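Local atomic coordinates of flavin-nucleotide-binding protein (Mycobacterium smegmatis, PDB entry 4YBN), a protein that binds FAD and heme b between two subunits of a split beta-barrel dimer, and is probably an oxidoreductase related to pyridoxamine 5'-phosphate oxidase. Residues D57-H62 against G109-I114; G121-L126 against K144-T149; R129-R134 against R212-E217; L39-H44 against E75-A80. All coordinates share one frame; numbering follows the deposited sequence. Where two conformers were deposited one is given.

Contact 1 of 4, residues D57-H62 against G109-I114. With HEM (protoporphyrin IX containing Fe), chain F.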
# COMPACT_ATOMS: atom_id res chain seq x y z
N ASP A 57 6.77 -10.53 18.00
CA ASP A 57 5.41 -10.16 18.21
C ASP A 57 5.26 -8.64 18.36
O ASP A 57 4.32 -8.15 18.94
CB ASP A 57 4.82 -10.86 19.42
CG ASP A 57 4.79 -12.37 19.24
OD1 ASP A 57 4.44 -12.90 18.17
OD2 ASP A 57 5.13 -13.05 20.21
N GLU A 58 6.19 -7.91 17.81
CA GLU A 58 6.05 -6.47 17.73
C GLU A 58 6.20 -6.00 16.27
O GLU A 58 7.06 -6.50 15.54
CB GLU A 58 7.07 -5.82 18.60
CG GLU A 58 6.57 -5.69 20.03
CD GLU A 58 7.65 -5.28 20.96
OE1 GLU A 58 8.77 -5.86 20.81
OE2 GLU A 58 7.41 -4.37 21.80
N LEU A 59 5.39 -5.01 15.88
CA LEU A 59 5.60 -4.22 14.65
C LEU A 59 6.36 -2.96 14.95
O LEU A 59 5.98 -2.10 15.76
CB LEU A 59 4.23 -3.92 14.09
CG LEU A 59 4.01 -3.36 12.71
CD1 LEU A 59 2.60 -3.73 12.23
CD2 LEU A 59 4.25 -1.88 12.69
N VAL A 60 7.51 -2.84 14.33
CA VAL A 60 8.46 -1.81 14.68
C VAL A 60 8.68 -0.81 13.56
O VAL A 60 8.88 -1.23 12.43
CB VAL A 60 9.81 -2.47 15.04
CG1 VAL A 60 10.82 -1.44 15.48
CG2 VAL A 60 9.59 -3.54 16.11
N ILE A 61 8.70 0.48 13.89
CA ILE A 61 9.01 1.52 12.94
C ILE A 61 10.06 2.41 13.50
O ILE A 61 10.36 2.40 14.72
CB ILE A 61 7.73 2.35 12.59
CG1 ILE A 61 7.13 3.06 13.83
CG2 ILE A 61 6.69 1.41 11.97
CD1 ILE A 61 5.86 3.83 13.62
N HIS A 62 10.60 3.25 12.66
CA HIS A 62 11.51 4.24 13.12
C HIS A 62 11.57 5.48 12.29
O HIS A 62 11.09 5.53 11.16
CB HIS A 62 12.89 3.63 13.22
CG HIS A 62 13.58 3.54 11.94
ND1 HIS A 62 13.02 2.90 10.85
CD2 HIS A 62 14.76 4.07 11.52
CE1 HIS A 62 13.86 3.00 9.83
NE2 HIS A 62 14.91 3.70 10.22
N GLY A 109 -3.49 -0.08 18.27
CA GLY A 109 -3.02 0.08 19.59
C GLY A 109 -2.20 1.32 19.71
O GLY A 109 -2.24 2.20 18.85
N THR A 110 -1.39 1.34 20.75
CA THR A 110 -0.54 2.46 21.07
C THR A 110 0.87 2.01 20.93
O THR A 110 1.28 1.01 21.51
CB THR A 110 -0.87 2.97 22.52
OG1 THR A 110 -2.25 3.30 22.54
CG2 THR A 110 -0.09 4.15 22.90
N PHE A 111 1.63 2.73 20.12
CA PHE A 111 3.03 2.47 20.03
C PHE A 111 3.77 2.82 21.34
O PHE A 111 3.49 3.82 22.01
CB PHE A 111 3.65 3.23 18.92
CG PHE A 111 3.41 2.65 17.57
CD1 PHE A 111 2.32 3.02 16.86
CD2 PHE A 111 4.34 1.81 16.95
CE1 PHE A 111 2.10 2.54 15.60
CE2 PHE A 111 4.11 1.29 15.70
CZ PHE A 111 3.00 1.68 15.01
N GLU A 112 4.69 1.94 21.72
CA GLU A 112 5.61 2.25 22.79
C GLU A 112 6.98 2.67 22.26
O GLU A 112 7.52 2.08 21.29
CB GLU A 112 5.68 1.09 23.81
CG GLU A 112 6.59 -0.11 23.52
CD GLU A 112 6.61 -1.17 24.66
OE1 GLU A 112 6.25 -0.84 25.82
OE2 GLU A 112 6.98 -2.36 24.40
N VAL A 113 7.53 3.70 22.89
CA VAL A 113 8.88 4.18 22.62
C VAL A 113 9.87 3.13 23.05
O VAL A 113 9.86 2.72 24.19
CB VAL A 113 9.19 5.49 23.33
CG1 VAL A 113 10.67 5.87 23.19
CG2 VAL A 113 8.35 6.62 22.74
N ILE A 114 10.75 2.71 22.17
CA ILE A 114 11.81 1.81 22.55
C ILE A 114 12.81 2.62 23.36
O ILE A 114 13.30 3.68 22.95
CB ILE A 114 12.53 1.18 21.31
CG1 ILE A 114 11.54 0.35 20.46
CG2 ILE A 114 13.67 0.25 21.71
CD1 ILE A 114 10.68 -0.53 21.28
CHA HEM F . 14.34 8.09 7.92
CHB HEM F . 14.46 3.72 5.93
CHC HEM F . 17.86 2.30 9.08
CHD HEM F . 17.55 6.61 11.20
C1A HEM F . 14.10 7.03 7.10
C2A HEM F . 13.20 7.07 6.01
C3A HEM F . 13.21 5.82 5.47
C4A HEM F . 14.14 5.03 6.20
CMA HEM F . 12.40 5.41 4.26
CAA HEM F . 12.34 8.24 5.54
CBA HEM F . 13.11 9.37 4.84
CGA HEM F . 12.12 10.45 4.45
O1A HEM F . 11.85 10.64 3.24
O2A HEM F . 11.58 11.17 5.33
C1B HEM F . 15.43 2.96 6.60
C2B HEM F . 15.78 1.63 6.20
C3B HEM F . 16.73 1.19 7.08
C4B HEM F . 16.97 2.32 8.03
CMB HEM F . 15.21 0.84 5.04
CAB HEM F . 17.38 -0.14 6.94
CBB HEM F . 18.53 -0.43 7.52
C1C HEM F . 18.08 3.34 10.00
C2C HEM F . 18.80 3.23 11.23
C3C HEM F . 18.73 4.48 11.85
C4C HEM F . 17.94 5.34 10.97
CMC HEM F . 19.53 2.01 11.72
CAC HEM F . 19.41 4.89 13.09
CBC HEM F . 20.40 4.23 13.73
C1D HEM F . 16.66 7.34 10.45
C2D HEM F . 16.34 8.75 10.77
C3D HEM F . 15.47 9.14 9.84
C4D HEM F . 15.23 7.98 8.98
CMD HEM F . 16.88 9.62 11.88
CAD HEM F . 14.82 10.48 9.66
CBD HEM F . 15.55 11.24 8.54
CGD HEM F . 15.23 12.73 8.54
O1D HEM F . 16.10 13.58 8.86
O2D HEM F . 14.08 13.10 8.24
NA HEM F . 14.67 5.79 7.20
NB HEM F . 16.17 3.33 7.66
NC HEM F . 17.51 4.60 9.92
ND HEM F . 15.97 6.94 9.37
FE HEM F . 16.01 5.23 8.58
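I61 and F111 make the main apolar contact between D57-H62 and G109-I114. I61 CD1 sits over one face of the F111 ring, 4.1 Å from the ring centroid and 28° off the normal, a CH-pi contact whose nearest ring atom is CE2. The two side chains cross at about a right angle. With chi1 of 61°, I61 CG1 stands between its backbone N and carbonyl carbon, and the extended ethyl arm carries CD1 across to the ring. L59 adds a looser touch, CD2 to F111 CE2 at 4.4 Å, and its carbonyl O approaches the same F111 CE2 obliquely at 3.9 Å. These strands of the split beta-barrel do not pair with each other: strand 149-155 runs antiparallel to both, and its L152 and L154 also pack on F111, as does L73 of helix 68-74. The polar contact is of like charges. E58 OE2 and E112 OE2 come within 3.3 Å without a hydrogen bond, the two carboxylate planes turned 72° apart. E58 is held by its other oxygen, OE1, which hydrogen-bonds to Y122 OH, whereas E112 is exposed; such closeness would tend to raise the pKa of one of the pair, unless solvent screens them. At H62, two residues before the strand ends, the side chain binds metal. H62 NE2 is an axial ligand of the heme iron at 2.5 Å, long for an iron-histidine bond, and the H62 carbonyl O makes a weak hydrogen bond to N3 of FAD.

Contact 2 of 4, residues G121-L126 against K144-T149. With HEM (protoporphyrin IX containing Fe), chain F.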
# COMPACT_ATOMS: atom_id res chain seq x y z
N GLY A 121 19.49 -2.62 19.51
CA GLY A 121 19.11 -4.00 19.21
C GLY A 121 17.88 -4.05 18.29
O GLY A 121 17.81 -4.88 17.36
N TYR A 122 16.88 -3.19 18.55
CA TYR A 122 15.68 -3.16 17.69
C TYR A 122 16.01 -2.63 16.31
O TYR A 122 15.52 -3.20 15.32
CB TYR A 122 14.59 -2.34 18.32
CG TYR A 122 13.71 -3.07 19.28
CD1 TYR A 122 12.62 -3.80 18.83
CD2 TYR A 122 13.98 -3.09 20.65
CE1 TYR A 122 11.77 -4.43 19.70
CE2 TYR A 122 13.15 -3.80 21.51
CZ TYR A 122 12.03 -4.44 21.01
OH TYR A 122 11.19 -5.12 21.84
N LEU A 123 16.90 -1.63 16.20
CA LEU A 123 17.24 -1.11 14.91
C LEU A 123 18.02 -2.10 14.04
O LEU A 123 17.75 -2.25 12.86
CB LEU A 123 17.97 0.23 14.98
CG LEU A 123 17.09 1.34 15.52
CD1 LEU A 123 17.90 2.59 15.77
CD2 LEU A 123 15.93 1.70 14.58
N ASP A 124 18.89 -2.87 14.66
CA ASP A 124 19.60 -3.92 14.00
C ASP A 124 18.58 -4.92 13.49
O ASP A 124 18.67 -5.39 12.32
CB ASP A 124 20.60 -4.63 14.93
CG ASP A 124 21.89 -3.80 15.20
OD1 ASP A 124 22.05 -2.65 14.72
OD2 ASP A 124 22.74 -4.32 15.95
N ALA A 125 17.68 -5.34 14.35
CA ALA A 125 16.67 -6.32 13.90
C ALA A 125 15.78 -5.71 12.78
O ALA A 125 15.44 -6.41 11.86
CB ALA A 125 15.83 -6.82 15.04
N LEU A 126 15.45 -4.43 12.87
CA LEU A 126 14.65 -3.74 11.84
C LEU A 126 15.41 -3.73 10.53
O LEU A 126 14.89 -4.15 9.49
CB LEU A 126 14.27 -2.30 12.27
CG LEU A 126 13.40 -1.46 11.31
CD1 LEU A 126 12.17 -2.26 10.95
CD2 LEU A 126 12.96 -0.06 11.82
N LYS A 144 25.42 9.25 18.21
CA LYS A 144 24.64 10.36 17.62
C LYS A 144 23.56 9.92 16.64
O LYS A 144 22.49 10.49 16.57
CB LYS A 144 25.58 11.33 16.91
CG LYS A 144 26.45 11.99 17.98
CD LYS A 144 27.72 12.67 17.45
CE LYS A 144 28.58 13.10 18.63
NZ LYS A 144 29.47 14.23 18.24
N GLU A 145 23.86 8.90 15.85
CA GLU A 145 22.84 8.32 14.99
C GLU A 145 21.67 7.79 15.82
O GLU A 145 20.49 8.03 15.49
CB GLU A 145 23.40 7.21 14.08
CG GLU A 145 24.29 7.76 12.96
CD GLU A 145 25.15 6.70 12.28
OE1 GLU A 145 25.32 5.59 12.81
OE2 GLU A 145 25.61 6.99 11.14
N LEU A 146 21.97 7.07 16.90
CA LEU A 146 20.89 6.54 17.71
C LEU A 146 20.10 7.66 18.37
O LEU A 146 18.88 7.59 18.42
CB LEU A 146 21.43 5.55 18.73
CG LEU A 146 22.08 4.33 18.12
CD1 LEU A 146 22.94 3.58 19.12
CD2 LEU A 146 20.99 3.41 17.60
N ALA A 147 20.77 8.73 18.79
CA ALA A 147 20.07 9.84 19.47
C ALA A 147 19.20 10.61 18.53
O ALA A 147 18.20 11.19 18.95
CB ALA A 147 21.03 10.79 20.16
N ALA A 148 19.52 10.58 17.25
CA ALA A 148 18.66 11.21 16.23
C ALA A 148 17.47 10.32 15.77
O ALA A 148 16.67 10.74 14.99
CB ALA A 148 19.48 11.63 15.03
N THR A 149 17.32 9.15 16.34
CA THR A 149 16.33 8.15 15.93
C THR A 149 15.31 7.79 17.03
O THR A 149 15.62 7.53 18.18
CB THR A 149 17.04 6.87 15.40
OG1 THR A 149 17.90 7.24 14.32
CG2 THR A 149 16.11 5.80 14.80
CHA HEM F . 14.34 8.09 7.92
CHB HEM F . 14.46 3.72 5.93
CHC HEM F . 17.86 2.30 9.08
CHD HEM F . 17.55 6.61 11.20
C1A HEM F . 14.10 7.03 7.10
C2A HEM F . 13.20 7.07 6.01
C3A HEM F . 13.21 5.82 5.47
C4A HEM F . 14.14 5.03 6.20
CMA HEM F . 12.40 5.41 4.26
CAA HEM F . 12.34 8.24 5.54
CBA HEM F . 13.11 9.37 4.84
CGA HEM F . 12.12 10.45 4.45
O1A HEM F . 11.85 10.64 3.24
O2A HEM F . 11.58 11.17 5.33
C1B HEM F . 15.43 2.96 6.60
C2B HEM F . 15.78 1.63 6.20
C3B HEM F . 16.73 1.19 7.08
C4B HEM F . 16.97 2.32 8.03
CMB HEM F . 15.21 0.84 5.04
CAB HEM F . 17.38 -0.14 6.94
CBB HEM F . 18.53 -0.43 7.52
C1C HEM F . 18.08 3.34 10.00
C2C HEM F . 18.80 3.23 11.23
C3C HEM F . 18.73 4.48 11.85
C4C HEM F . 17.94 5.34 10.97
CMC HEM F . 19.53 2.01 11.72
CAC HEM F . 19.41 4.89 13.09
CBC HEM F . 20.40 4.23 13.73
C1D HEM F . 16.66 7.34 10.45
C2D HEM F . 16.34 8.75 10.77
C3D HEM F . 15.47 9.14 9.84
C4D HEM F . 15.23 7.98 8.98
CMD HEM F . 16.88 9.62 11.88
CAD HEM F . 14.82 10.48 9.66
CBD HEM F . 15.55 11.24 8.54
CGD HEM F . 15.23 12.73 8.54
O1D HEM F . 16.10 13.58 8.86
O2D HEM F . 14.08 13.10 8.24
NA HEM F . 14.67 5.79 7.20
NB HEM F . 16.17 3.33 7.66
NC HEM F . 17.51 4.60 9.92
ND HEM F . 15.97 6.94 9.37
FE HEM F . 16.01 5.23 8.58
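L123 and L146 lie alongside each other with their ends pointing opposite ways, L123 CD1 3.7 Å from L146 CD2, where helix 116-130 faces helix 143-147 at one edge of the heme pocket of this split beta-barrel protein. L123 and T149 meet differently. They come end to end through their methyls, T149 CG2 lying 3.8 Å from L123 CD1, so that one leucine branch is shared between a leucine and a threonine methyl. The orientation of T149 divides its branches: CG2, anti to the backbone N, is turned to L123, while OG1 stands beside the N (chi1 -57°). Heme rests against the same three side chains. Its vinyl carbon CBC touches L123 CD1 at 3.6 Å and lies 4.0 Å from L146 CD2, and the inner vinyl carbon CAC packs on T149 CG2. Apolar branches thus line part of the vinyl group, while H62, an axial ligand of the iron, packs against L123 and T149. F96 of the second subunit covers E145, A148 and T149, consistent with a heme held at the dimer interface. The end of helix 143-147 is tied down by K119 NZ, which hydrogen-bonds to the carbonyl oxygens of L146 and T149. T149 N bonds to L146 O where the chain leaves the helix for strand 149-155. The hydroxyl of T149 is fixed from behind: OG1 donates to E145 O at 2.9 Å, tilted 27° from the carbonyl plane, and this leaves OG1 3.1 Å from heme CAC.

Contact 3 of 4, residues R129-R134 against R212-E217. With HEM (protoporphyrin IX containing Fe), chain F.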
# COMPACT_ATOMS: atom_id res chain seq x y z
N ARG A 129 15.27 -6.84 8.59
CA ARG A 129 13.98 -7.10 7.91
C ARG A 129 14.02 -6.54 6.51
O ARG A 129 13.60 -7.20 5.55
CB ARG A 129 12.79 -6.46 8.73
CG ARG A 129 12.15 -7.40 9.70
CD ARG A 129 13.15 -8.09 10.48
NE ARG A 129 12.62 -8.98 11.49
CZ ARG A 129 13.41 -9.50 12.43
NH1 ARG A 129 14.74 -9.18 12.45
NH2 ARG A 129 12.88 -10.33 13.31
N PHE A 130 14.50 -5.31 6.41
CA PHE A 130 14.47 -4.54 5.18
C PHE A 130 15.50 -5.12 4.23
O PHE A 130 15.21 -5.27 3.05
CB PHE A 130 14.78 -3.02 5.40
CG PHE A 130 13.73 -2.26 6.22
CD1 PHE A 130 12.37 -2.59 6.18
CD2 PHE A 130 14.12 -1.17 7.01
CE1 PHE A 130 11.44 -1.87 6.92
CE2 PHE A 130 13.19 -0.44 7.77
CZ PHE A 130 11.85 -0.80 7.73
N ILE A 131 16.72 -5.38 4.72
CA ILE A 131 17.87 -5.88 3.86
C ILE A 131 18.48 -7.01 4.66
O ILE A 131 19.29 -6.75 5.55
CB ILE A 131 18.92 -4.79 3.60
CG1 ILE A 131 18.29 -3.51 2.99
CG2 ILE A 131 20.03 -5.27 2.66
CD1 ILE A 131 18.94 -2.18 3.41
N PRO A 132 18.03 -8.26 4.44
CA PRO A 132 18.46 -9.35 5.33
C PRO A 132 19.95 -9.60 5.39
O PRO A 132 20.58 -9.72 4.36
CB PRO A 132 17.73 -10.58 4.78
CG PRO A 132 16.49 -10.02 4.17
CD PRO A 132 16.84 -8.65 3.63
N GLY A 133 20.52 -9.78 6.58
CA GLY A 133 21.97 -10.02 6.69
C GLY A 133 22.83 -8.76 6.63
O GLY A 133 24.06 -8.82 6.66
N ARG A 134 22.19 -7.59 6.53
CA ARG A 134 22.89 -6.37 6.28
C ARG A 134 23.60 -5.88 7.49
O ARG A 134 24.65 -5.26 7.36
CB ARG A 134 21.95 -5.27 5.79
CG ARG A 134 22.59 -3.97 5.36
CD ARG A 134 23.62 -4.17 4.23
NE ARG A 134 24.11 -2.90 3.70
CZ ARG A 134 25.22 -2.75 3.02
NH1 ARG A 134 25.99 -3.79 2.75
NH2 ARG A 134 25.60 -1.57 2.60
N ARG A 212 22.79 -9.41 -2.68
CA ARG A 212 22.65 -10.49 -3.67
C ARG A 212 21.39 -11.28 -3.44
O ARG A 212 20.73 -11.69 -4.39
CB ARG A 212 23.86 -11.44 -3.63
CG ARG A 212 25.17 -10.71 -3.82
CD ARG A 212 26.32 -11.61 -4.25
NE ARG A 212 26.58 -12.66 -3.28
CZ ARG A 212 27.67 -12.73 -2.53
NH1 ARG A 212 28.62 -11.79 -2.63
NH2 ARG A 212 27.81 -13.72 -1.66
N GLY A 213 21.01 -11.42 -2.17
CA GLY A 213 19.70 -11.96 -1.75
C GLY A 213 18.43 -11.22 -2.13
O GLY A 213 17.32 -11.81 -2.17
N MET A 214 18.55 -9.93 -2.41
CA MET A 214 17.39 -9.10 -2.74
C MET A 214 17.01 -9.33 -4.20
O MET A 214 17.24 -8.52 -5.07
CB MET A 214 17.69 -7.61 -2.44
CG MET A 214 17.83 -7.40 -0.93
SD MET A 214 18.47 -5.75 -0.66
CE MET A 214 16.95 -4.82 -0.79
N THR A 215 16.49 -10.53 -4.46
CA THR A 215 16.07 -10.91 -5.77
C THR A 215 14.73 -11.70 -5.64
O THR A 215 14.43 -12.27 -4.60
CB THR A 215 17.19 -11.76 -6.42
OG1 THR A 215 17.02 -11.72 -7.84
CG2 THR A 215 17.17 -13.20 -5.87
N GLY A 216 13.98 -11.73 -6.71
CA GLY A 216 12.64 -12.35 -6.72
C GLY A 216 11.60 -11.36 -6.24
O GLY A 216 11.78 -10.12 -6.29
N GLU A 217 10.55 -11.92 -5.67
CA GLU A 217 9.47 -11.13 -5.19
C GLU A 217 9.77 -10.55 -3.84
O GLU A 217 10.31 -11.16 -2.94
CB GLU A 217 8.18 -11.93 -5.14
CG GLU A 217 7.67 -12.32 -6.51
CD GLU A 217 6.38 -13.12 -6.44
OE1 GLU A 217 5.72 -13.19 -5.38
OE2 GLU A 217 6.01 -13.69 -7.48
CHA HEM F . 14.34 8.09 7.92
CHB HEM F . 14.46 3.72 5.93
CHC HEM F . 17.86 2.30 9.08
CHD HEM F . 17.55 6.61 11.20
C1A HEM F . 14.10 7.03 7.10
C2A HEM F . 13.20 7.07 6.01
C3A HEM F . 13.21 5.82 5.47
C4A HEM F . 14.14 5.03 6.20
CMA HEM F . 12.40 5.41 4.26
CAA HEM F . 12.34 8.24 5.54
CBA HEM F . 13.11 9.37 4.84
CGA HEM F . 12.12 10.45 4.45
O1A HEM F . 11.85 10.64 3.24
O2A HEM F . 11.58 11.17 5.33
C1B HEM F . 15.43 2.96 6.60
C2B HEM F . 15.78 1.63 6.20
C3B HEM F . 16.73 1.19 7.08
C4B HEM F . 16.97 2.32 8.03
CMB HEM F . 15.21 0.84 5.04
CAB HEM F . 17.38 -0.14 6.94
CBB HEM F . 18.53 -0.43 7.52
C1C HEM F . 18.08 3.34 10.00
C2C HEM F . 18.80 3.23 11.23
C3C HEM F . 18.73 4.48 11.85
C4C HEM F . 17.94 5.34 10.97
CMC HEM F . 19.53 2.01 11.72
CAC HEM F . 19.41 4.89 13.09
CBC HEM F . 20.40 4.23 13.73
C1D HEM F . 16.66 7.34 10.45
C2D HEM F . 16.34 8.75 10.77
C3D HEM F . 15.47 9.14 9.84
C4D HEM F . 15.23 7.98 8.98
CMD HEM F . 16.88 9.62 11.88
CAD HEM F . 14.82 10.48 9.66
CBD HEM F . 15.55 11.24 8.54
CGD HEM F . 15.23 12.73 8.54
O1D HEM F . 16.10 13.58 8.86
O2D HEM F . 14.08 13.10 8.24
NA HEM F . 14.67 5.79 7.20
NB HEM F . 16.17 3.33 7.66
NC HEM F . 17.51 4.60 9.92
ND HEM F . 15.97 6.94 9.37
FE HEM F . 16.01 5.23 8.58
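M214 reaches from the loop after helix 209-212 to I131, just beyond the end of helix 116-130. Its CB and CG stand beside the loop backbone and only span the gap, making no close approach to R129-R134. The chain runs straight through CG and then bends at SD (chi3 82°). SD packs on I131 CG2 at 3.7 Å, the two side chains crossing at a slant. Beyond the bend, the terminal CE comes up to the carbonyl O of F130, at a looser 4.2 Å. Both backbones are turning here. M214 is the centre of an inverse gamma turn, and I131 opens a type II beta turn closed by R134 N to I131 O at 3.2 Å. Further apolar cover comes from Y192 on M214 and from V89 of the second subunit, which packs on both I131 and M214; F130, a residue of the heme pocket, meets F100 of that subunit edge-to-face. The C-terminal loop is thereby laid against the helix end at the dimer interface. The thioether and methyl meet without a polar bond, consistent with a fit resting mainly on shape and burial of apolar surface.

Contact 4 of 4, residues L39-H44 against E75-A80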
# COMPACT_ATOMS: atom_id res chain seq x y z
N LEU A 39 -3.76 8.02 12.66
CA LEU A 39 -3.95 8.51 13.97
C LEU A 39 -4.85 9.77 13.88
O LEU A 39 -5.27 10.20 12.80
CB LEU A 39 -2.63 8.86 14.61
CG LEU A 39 -1.78 9.97 14.04
CD1 LEU A 39 -0.93 10.61 15.12
CD2 LEU A 39 -0.89 9.42 12.93
N VAL A 40 -5.16 10.33 15.04
CA VAL A 40 -6.07 11.47 15.13
C VAL A 40 -5.27 12.63 15.71
O VAL A 40 -4.50 12.47 16.69
CB VAL A 40 -7.21 11.11 16.05
CG1 VAL A 40 -8.25 12.22 16.09
CG2 VAL A 40 -7.89 9.82 15.61
N ARG A 41 -5.38 13.78 15.05
CA ARG A 41 -4.88 15.06 15.59
C ARG A 41 -5.99 16.07 15.56
O ARG A 41 -6.63 16.28 14.50
CB ARG A 41 -3.77 15.61 14.72
CG ARG A 41 -2.61 14.67 14.59
CD ARG A 41 -1.71 14.71 15.83
NE ARG A 41 -2.10 13.81 16.94
CZ ARG A 41 -1.62 13.89 18.18
NH1 ARG A 41 -0.79 14.86 18.53
NH2 ARG A 41 -1.99 13.01 19.10
N ASP A 42 -6.29 16.63 16.74
CA ASP A 42 -7.33 17.65 16.88
C ASP A 42 -8.62 17.24 16.23
O ASP A 42 -9.23 17.98 15.47
CB ASP A 42 -6.81 18.99 16.35
CG ASP A 42 -5.51 19.40 17.06
OD1 ASP A 42 -5.37 19.06 18.27
OD2 ASP A 42 -4.62 20.00 16.43
N GLY A 43 -9.03 16.02 16.55
CA GLY A 43 -10.24 15.47 16.02
C GLY A 43 -10.20 15.04 14.57
O GLY A 43 -11.10 14.33 14.14
N HIS A 44 -9.15 15.41 13.83
CA HIS A 44 -9.03 15.09 12.40
C HIS A 44 -8.17 13.80 12.19
O HIS A 44 -7.31 13.48 12.98
CB HIS A 44 -8.41 16.30 11.64
CG HIS A 44 -9.15 17.60 11.86
ND1 HIS A 44 -10.52 17.67 12.05
CD2 HIS A 44 -8.71 18.88 11.93
CE1 HIS A 44 -10.89 18.92 12.23
NE2 HIS A 44 -9.81 19.68 12.16
N GLU A 75 4.14 9.99 22.00
CA GLU A 75 3.38 10.62 23.10
C GLU A 75 2.08 9.89 23.39
O GLU A 75 1.32 10.29 24.28
CB GLU A 75 3.12 12.08 22.77
CG GLU A 75 4.43 12.88 22.85
CD GLU A 75 4.35 14.32 22.29
OE1 GLU A 75 3.28 14.85 21.93
OE2 GLU A 75 5.42 14.95 22.14
N GLY A 76 1.79 8.80 22.67
CA GLY A 76 0.70 7.97 23.04
C GLY A 76 -0.52 8.01 22.13
O GLY A 76 -1.52 7.39 22.43
N ALA A 77 -0.45 8.64 20.95
CA ALA A 77 -1.64 8.66 20.03
C ALA A 77 -2.07 7.25 19.66
O ALA A 77 -1.31 6.47 19.08
CB ALA A 77 -1.31 9.48 18.78
N PRO A 78 -3.31 6.91 19.94
CA PRO A 78 -3.81 5.62 19.52
C PRO A 78 -3.70 5.53 17.98
O PRO A 78 -3.88 6.53 17.34
CB PRO A 78 -5.25 5.66 19.95
CG PRO A 78 -5.26 6.55 21.12
CD PRO A 78 -4.31 7.64 20.76
N ALA A 79 -3.42 4.37 17.44
CA ALA A 79 -3.06 4.27 16.01
C ALA A 79 -3.79 3.12 15.42
O ALA A 79 -4.17 2.16 16.12
CB ALA A 79 -1.59 4.02 15.89
N ALA A 80 -3.93 3.14 14.11
CA ALA A 80 -4.37 1.96 13.43
C ALA A 80 -3.35 1.76 12.30
O ALA A 80 -2.99 2.73 11.63
CB ALA A 80 -5.81 2.13 12.94
O HOH W 1 -4.95 8.95 17.68
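L39 lays its CD1 against A77 CB at 3.8 Å, at the place where two antiparallel strands of the split beta-barrel, 34-41 and 78-91, drift apart. Their regular pairing is still present one step back, where A80 bonds to A38 through the backbone. Nearer the main chain, L39 CB rests 3.8 Å from P78 O. A72 of helix 68-74 and V46 and F48 of strand 44-55 add to the apolar surroundings of L39. A77 CB is also approached obliquely by the guanidinium group of R41, NH2 being 3.6 Å away. R41 reaches that point by folding back at its second and third torsions, and the folded chain is braced by its own strand: NE donates to V40 O at 2.8 Å with an N-H...O angle of 152°, the acceptor lying out of the guanidinium plane. E75 brings an opposite charge into the neighbourhood of R41, but the two groups do not touch. Both segments bend sharply beside the contact. R41-H44 is a type I' turn of the hairpin joining strands 34-41 and 44-55, with R41 and H44 bonded both ways through their backbones, and G76 ends helix 68-74 in a Schellman motif. The second subunit packs its G43 on V40 and its H44 on P78, so this edge belongs to the dimer interface. Where the strands no longer bond directly, one water bridges them, accepting from V40 N at 3.0 Å and donating to P78 O at 2.7 Å.

In the fold
Contacts 1 and 4 reach the same antiparallel sheet, their centres about 15 Å apart, and their segments alternate along the chain (39-44, 57-62, 75-80, 109-114), joined by a backbone bond between G109 and A79. Strand 110-113 leads directly into helix 116-130, which serves both contact 2 and contact 3, centres about 19 Å apart; these alternate too, with 212-217 coming back to the helix end much later in the chain. The centres of contacts 1 and 2 are about 13 Å apart, those of contacts 3 and 4 about 33 Å. Contacts 1, 2 and 3 all border one heme, while contacts 2, 3 and 4 also meet the second subunit, consistent with cofactor binding that depends on the dimer.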